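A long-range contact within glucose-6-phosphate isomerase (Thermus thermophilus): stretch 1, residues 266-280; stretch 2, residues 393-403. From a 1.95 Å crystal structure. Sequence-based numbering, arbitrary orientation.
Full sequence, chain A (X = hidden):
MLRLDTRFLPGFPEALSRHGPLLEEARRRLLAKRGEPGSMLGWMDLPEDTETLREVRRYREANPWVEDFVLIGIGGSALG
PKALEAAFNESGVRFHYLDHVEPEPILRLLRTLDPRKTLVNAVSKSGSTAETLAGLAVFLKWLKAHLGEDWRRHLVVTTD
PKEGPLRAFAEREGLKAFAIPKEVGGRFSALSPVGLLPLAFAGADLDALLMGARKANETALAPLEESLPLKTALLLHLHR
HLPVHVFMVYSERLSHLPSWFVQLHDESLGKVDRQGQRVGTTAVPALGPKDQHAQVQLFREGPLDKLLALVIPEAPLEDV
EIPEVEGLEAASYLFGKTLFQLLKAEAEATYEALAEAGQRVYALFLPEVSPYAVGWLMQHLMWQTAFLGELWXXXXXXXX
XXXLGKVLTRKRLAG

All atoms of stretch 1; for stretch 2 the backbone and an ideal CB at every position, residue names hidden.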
# COMPACT_ATOMS: atom_id res chain seq x y z
N ASP A 266 -11.23 -9.06 -3.42
CA ASP A 266 -11.59 -9.54 -2.08
C ASP A 266 -13.06 -9.38 -1.70
O ASP A 266 -13.72 -10.35 -1.33
CB ASP A 266 -10.75 -8.81 -1.02
CG ASP A 266 -9.33 -9.34 -0.92
OD1 ASP A 266 -8.87 -10.06 -1.83
OD2 ASP A 266 -8.66 -9.02 0.10
N GLU A 267 -13.56 -8.15 -1.76
CA GLU A 267 -14.94 -7.88 -1.39
C GLU A 267 -15.97 -8.54 -2.30
O GLU A 267 -17.05 -8.91 -1.84
CB GLU A 267 -15.17 -6.37 -1.34
CG GLU A 267 -16.09 -5.94 -0.22
CD GLU A 267 -16.07 -4.45 0.03
OE1 GLU A 267 -15.82 -4.05 1.19
OE2 GLU A 267 -16.30 -3.67 -0.92
N SER A 268 -15.63 -8.71 -3.57
CA SER A 268 -16.56 -9.32 -4.52
C SER A 268 -16.63 -10.85 -4.42
O SER A 268 -17.72 -11.42 -4.38
CB SER A 268 -16.18 -8.95 -5.96
OG SER A 268 -16.29 -7.56 -6.20
N LEU A 269 -15.46 -11.49 -4.35
CA LEU A 269 -15.39 -12.95 -4.33
C LEU A 269 -15.17 -13.65 -2.98
O LEU A 269 -15.26 -14.88 -2.91
CB LEU A 269 -14.34 -13.38 -5.35
CG LEU A 269 -14.58 -12.73 -6.73
CD1 LEU A 269 -13.42 -13.01 -7.68
CD2 LEU A 269 -15.90 -13.24 -7.30
N GLY A 270 -14.87 -12.89 -1.93
CA GLY A 270 -14.68 -13.48 -0.61
C GLY A 270 -16.10 -13.65 -0.09
O GLY A 270 -16.60 -12.83 0.68
N LYS A 271 -16.74 -14.73 -0.51
CA LYS A 271 -18.14 -14.96 -0.15
C LYS A 271 -18.50 -16.40 0.15
O LYS A 271 -17.70 -17.31 -0.05
CB LYS A 271 -19.02 -14.49 -1.32
CG LYS A 271 -18.89 -13.02 -1.69
CD LYS A 271 -19.76 -12.16 -0.78
CE LYS A 271 -19.50 -10.68 -1.02
NZ LYS A 271 -19.62 -10.34 -2.46
N VAL A 272 -19.73 -16.58 0.61
CA VAL A 272 -20.28 -17.90 0.88
C VAL A 272 -21.01 -18.23 -0.43
O VAL A 272 -21.91 -17.49 -0.83
CB VAL A 272 -21.32 -17.88 2.01
CG1 VAL A 272 -21.92 -19.26 2.19
CG2 VAL A 272 -20.67 -17.40 3.30
N ASP A 273 -20.62 -19.32 -1.09
CA ASP A 273 -21.27 -19.66 -2.35
C ASP A 273 -22.65 -20.27 -2.15
O ASP A 273 -23.12 -20.42 -1.01
CB ASP A 273 -20.38 -20.60 -3.19
CG ASP A 273 -20.22 -21.98 -2.58
OD1 ASP A 273 -21.08 -22.40 -1.79
OD2 ASP A 273 -19.22 -22.65 -2.93
N ARG A 274 -23.32 -20.61 -3.25
CA ARG A 274 -24.66 -21.15 -3.18
C ARG A 274 -24.76 -22.52 -2.53
O ARG A 274 -25.86 -23.00 -2.25
CB ARG A 274 -25.29 -21.18 -4.58
CG ARG A 274 -25.60 -19.78 -5.12
CD ARG A 274 -26.57 -19.80 -6.29
NE ARG A 274 -25.93 -20.16 -7.55
CZ ARG A 274 -25.18 -19.34 -8.27
NH1 ARG A 274 -24.96 -18.10 -7.85
NH2 ARG A 274 -24.65 -19.75 -9.42
N GLN A 275 -23.62 -23.14 -2.26
CA GLN A 275 -23.61 -24.42 -1.60
C GLN A 275 -23.23 -24.26 -0.13
O GLN A 275 -23.04 -25.22 0.60
CB GLN A 275 -22.58 -25.31 -2.30
CG GLN A 275 -23.21 -26.17 -3.40
CD GLN A 275 -23.85 -25.28 -4.43
OE1 GLN A 275 -25.01 -25.39 -4.79
NE2 GLN A 275 -23.01 -24.35 -4.94
N GLY A 276 -23.15 -23.00 0.30
CA GLY A 276 -22.84 -22.70 1.69
C GLY A 276 -21.36 -22.81 2.05
O GLY A 276 -21.01 -22.81 3.23
N GLN A 277 -20.50 -22.89 1.05
CA GLN A 277 -19.07 -23.00 1.30
C GLN A 277 -18.36 -21.65 1.20
O GLN A 277 -18.71 -20.80 0.38
CB GLN A 277 -18.45 -23.99 0.31
CG GLN A 277 -19.11 -25.37 0.31
CD GLN A 277 -19.08 -26.05 1.68
OE1 GLN A 277 -18.01 -26.32 2.23
NE2 GLN A 277 -20.27 -26.31 2.23
N ARG A 278 -17.36 -21.45 2.06
CA ARG A 278 -16.58 -20.22 2.06
C ARG A 278 -15.60 -20.26 0.90
O ARG A 278 -14.81 -21.20 0.78
CB ARG A 278 -15.78 -20.08 3.36
CG ARG A 278 -16.60 -19.80 4.61
CD ARG A 278 -15.69 -19.90 5.82
NE ARG A 278 -16.33 -19.47 7.06
CZ ARG A 278 -16.07 -18.32 7.68
NH1 ARG A 278 -15.18 -17.48 7.17
NH2 ARG A 278 -16.68 -18.02 8.81
N VAL A 279 -15.65 -19.27 0.02
CA VAL A 279 -14.74 -19.26 -1.11
C VAL A 279 -14.04 -17.91 -1.26
O VAL A 279 -14.36 -16.95 -0.55
CB VAL A 279 -15.47 -19.60 -2.44
CG1 VAL A 279 -16.20 -20.93 -2.29
CG2 VAL A 279 -16.43 -18.49 -2.82
N GLY A 280 -13.07 -17.86 -2.16
CA GLY A 280 -12.33 -16.63 -2.40
C GLY A 280 -10.84 -16.76 -2.16
O GLY A 280 -10.40 -17.49 -1.27
N UNK A 393 -20.11 -19.26 -8.25
CA UNK A 393 -21.47 -19.26 -7.71
C UNK A 393 -21.67 -18.42 -6.46
O UNK A 393 -22.23 -18.89 -5.46
CB UNK A 393 -21.89 -20.70 -7.40
N UNK A 394 -21.24 -17.17 -6.53
CA UNK A 394 -21.39 -16.26 -5.42
C UNK A 394 -22.00 -14.97 -5.94
O UNK A 394 -22.06 -14.74 -7.15
CB UNK A 394 -20.05 -16.00 -4.73
N UNK A 395 -22.48 -14.16 -5.01
CA UNK A 395 -23.05 -12.86 -5.34
C UNK A 395 -21.84 -11.94 -5.25
O UNK A 395 -21.37 -11.60 -4.15
CB UNK A 395 -24.20 -12.44 -4.42
N UNK A 396 -21.31 -11.55 -6.40
CA UNK A 396 -20.13 -10.69 -6.44
C UNK A 396 -20.43 -9.22 -6.22
O UNK A 396 -19.52 -8.38 -6.23
CB UNK A 396 -19.42 -10.86 -7.78
N UNK A 397 -21.69 -8.89 -5.97
CA UNK A 397 -22.07 -7.49 -5.85
C UNK A 397 -22.58 -6.98 -4.51
O UNK A 397 -23.02 -5.83 -4.42
CB UNK A 397 -23.15 -7.21 -6.89
N UNK A 398 -22.52 -7.81 -3.48
CA UNK A 398 -22.95 -7.39 -2.16
C UNK A 398 -21.79 -7.58 -1.18
O UNK A 398 -20.69 -7.96 -1.59
CB UNK A 398 -24.19 -8.17 -1.71
N UNK A 399 -22.01 -7.29 0.09
CA UNK A 399 -20.95 -7.42 1.08
C UNK A 399 -21.51 -7.65 2.48
O UNK A 399 -21.38 -6.79 3.36
CB UNK A 399 -20.06 -6.17 1.07
N UNK A 400 -22.14 -8.81 2.71
CA UNK A 400 -22.76 -9.20 3.98
C UNK A 400 -21.82 -9.17 5.19
O UNK A 400 -22.26 -8.88 6.30
CB UNK A 400 -23.34 -10.61 3.84
N UNK A 401 -20.55 -9.47 4.96
CA UNK A 401 -19.58 -9.51 6.04
C UNK A 401 -19.22 -8.23 6.77
O UNK A 401 -18.73 -8.29 7.90
CB UNK A 401 -18.28 -10.09 5.48
N UNK A 402 -19.46 -7.08 6.16
CA UNK A 402 -19.11 -5.81 6.80
C UNK A 402 -20.16 -5.24 7.75
O UNK A 402 -19.87 -4.28 8.47
CB UNK A 402 -18.82 -4.77 5.71
N UNK A 403 -21.36 -5.82 7.77
CA UNK A 403 -22.41 -5.30 8.64
C UNK A 403 -22.10 -5.37 10.13
O UNK A 403 -22.26 -4.38 10.85
CB UNK A 403 -23.71 -6.06 8.37

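Position 393 has positive phi (54/51), which glycine, asparagine or aspartate tolerate most easily, yet its CA-to-CB bond points toward stretch 1, and the ideal CB lies 3.6 Å from Arg 274 NH2 and 4.5 Å from Gln 275 NE2. A guanidinium and an amide so near favour an acidic or amide side chain. The deposited residue is Glu 393. Its CB lies over one face of the Arg 274 guanidinium, its OE2 forms a long salt bridge with Arg 274 NH2 (4.0 Å), and its OE1 comes within 2.7 Å of Gln 275 NE2. The backbone contributes independently of side chain: Arg 274 N donates to Glu 393 O (3.0 Å), at the start of the turn that runs from Asp 273 to Gly 276.

At position 394 the backbone is extended and CA-to-CB points sideways, but the ideal CB is 3.9 Å from Lys 271 CB and 4.5 Å from Asp 273 CA. The methyls of Leu 269 and Val 279 lie nearby, so a medium aliphatic residue, valine, isoleucine or perhaps leucine, would suit. It is Val 394, and its two methyls diverge: CG1 packs 3.5 Å from Val 279 CG2, while CG2 meets Leu 269 CD2 at 4.1 Å. A water accepts from Arg 274 NH1 and donates to the carbonyl of Val 394.

Position 395 directs its CB sideways, with only Lys 271 NZ within reach (5.4 Å), so many polar side chains would serve. Asn 395 turns its OD1 back to accept from the backbone N of position 397 (2.9 Å). Its backbone does the cross-stretch work: Asn 395 O accepts from Lys 271 NZ (2.7 Å), and a water links its N to Val 272 O.

The CA atoms come nearest at position 396, whose CA is 4.3 Å from Ser 268 CA. With the ideal CB 3.8 Å from Ser 268 O and 4.3 Å from Leu 269 CD2, a small residue such as alanine or serine fits readily. Ala 396 touches Leu 269 CD2 through CB (4.3 Å), and its CA makes a CA-H...O contact with Ser 268 O (3.3 Å).

Position 397 points away and is unconstrained by stretch 1; it is Phe 397.

Position 398 also points away, but its ideal CB is 5.1 Å from Lys 271 NZ, so a short acid or amide could curl back. Asp 398 does so: OD1 forms a salt bridge with Lys 271 NZ, including a weak hydrogen bond (3.3 Å), while Asp 398 O accepts from the same NZ at 2.8 Å.

Position 399 faces the aliphatic part of Glu 267, its ideal CB 4.2 Å from Glu 267 CG; many side chains with a methylene there would do. Gln 399 supplies one, and its OE1 bonds elsewhere in the structure.

Position 400 has its CB sideways with no stretch 1 atom within 5.5 Å, so many residues would fit, and its phi of -56° allows proline among them; Pro 400 CD rests 4.0 Å from Lys 271 CE. At 401 phi/psi are helical (-66/-21) and do not demand glycine; a CB would point toward stretch 1 but find none of its atoms within 5.5 Å, so many residues would do. It is Gly 401, which makes no contact. Position 402 points toward Glu 267, leaving room for a modest side chain; Val 402 CG1 reaches Glu 267 OE1 at 4.2 Å. Position 403 is out of reach and holds Glu 403.

Stretch 2, residues 393-403: EVNAFDQPGVE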
# COMPACT_ATOMS: atom_id res chain seq x y z
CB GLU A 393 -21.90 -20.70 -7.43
CG GLU A 393 -21.76 -21.61 -8.65
CD GLU A 393 -22.35 -22.98 -8.42
OE1 GLU A 393 -22.03 -23.62 -7.39
OE2 GLU A 393 -23.14 -23.43 -9.28
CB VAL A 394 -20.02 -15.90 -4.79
CG1 VAL A 394 -19.39 -17.13 -4.15
CG2 VAL A 394 -19.10 -15.32 -5.85
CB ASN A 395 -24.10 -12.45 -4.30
CG ASN A 395 -24.75 -11.12 -4.63
OD1 ASN A 395 -24.20 -10.32 -5.39
ND2 ASN A 395 -25.92 -10.88 -4.05
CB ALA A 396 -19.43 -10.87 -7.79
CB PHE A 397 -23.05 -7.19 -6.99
CG PHE A 397 -22.53 -7.64 -8.33
CD1 PHE A 397 -21.45 -7.00 -8.92
CD2 PHE A 397 -23.07 -8.77 -8.96
CE1 PHE A 397 -20.89 -7.48 -10.11
CE2 PHE A 397 -22.52 -9.25 -10.16
CZ PHE A 397 -21.43 -8.61 -10.73
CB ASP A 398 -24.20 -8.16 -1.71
CG ASP A 398 -23.94 -9.63 -1.45
OD1 ASP A 398 -22.82 -10.10 -1.70
OD2 ASP A 398 -24.88 -10.31 -0.98
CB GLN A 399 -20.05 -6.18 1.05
CG GLN A 399 -20.78 -4.83 1.04
CD GLN A 399 -21.51 -4.54 -0.27
OE1 GLN A 399 -20.93 -4.63 -1.36
NE2 GLN A 399 -22.78 -4.16 -0.16
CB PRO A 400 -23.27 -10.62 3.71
CG PRO A 400 -23.45 -10.66 2.23
CD PRO A 400 -22.23 -9.92 1.74
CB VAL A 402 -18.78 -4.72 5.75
CG1 VAL A 402 -17.73 -5.25 4.76
CG2 VAL A 402 -20.04 -4.27 5.03
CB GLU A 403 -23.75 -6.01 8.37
CG GLU A 403 -24.89 -5.45 9.22
CD GLU A 403 -26.20 -6.18 9.04
OE1 GLU A 403 -26.25 -7.41 9.28
OE2 GLU A 403 -27.20 -5.54 8.66
O HOH W 1 -22.56 -15.09 -2.28
O HOH W 2 -23.78 -15.97 -9.28
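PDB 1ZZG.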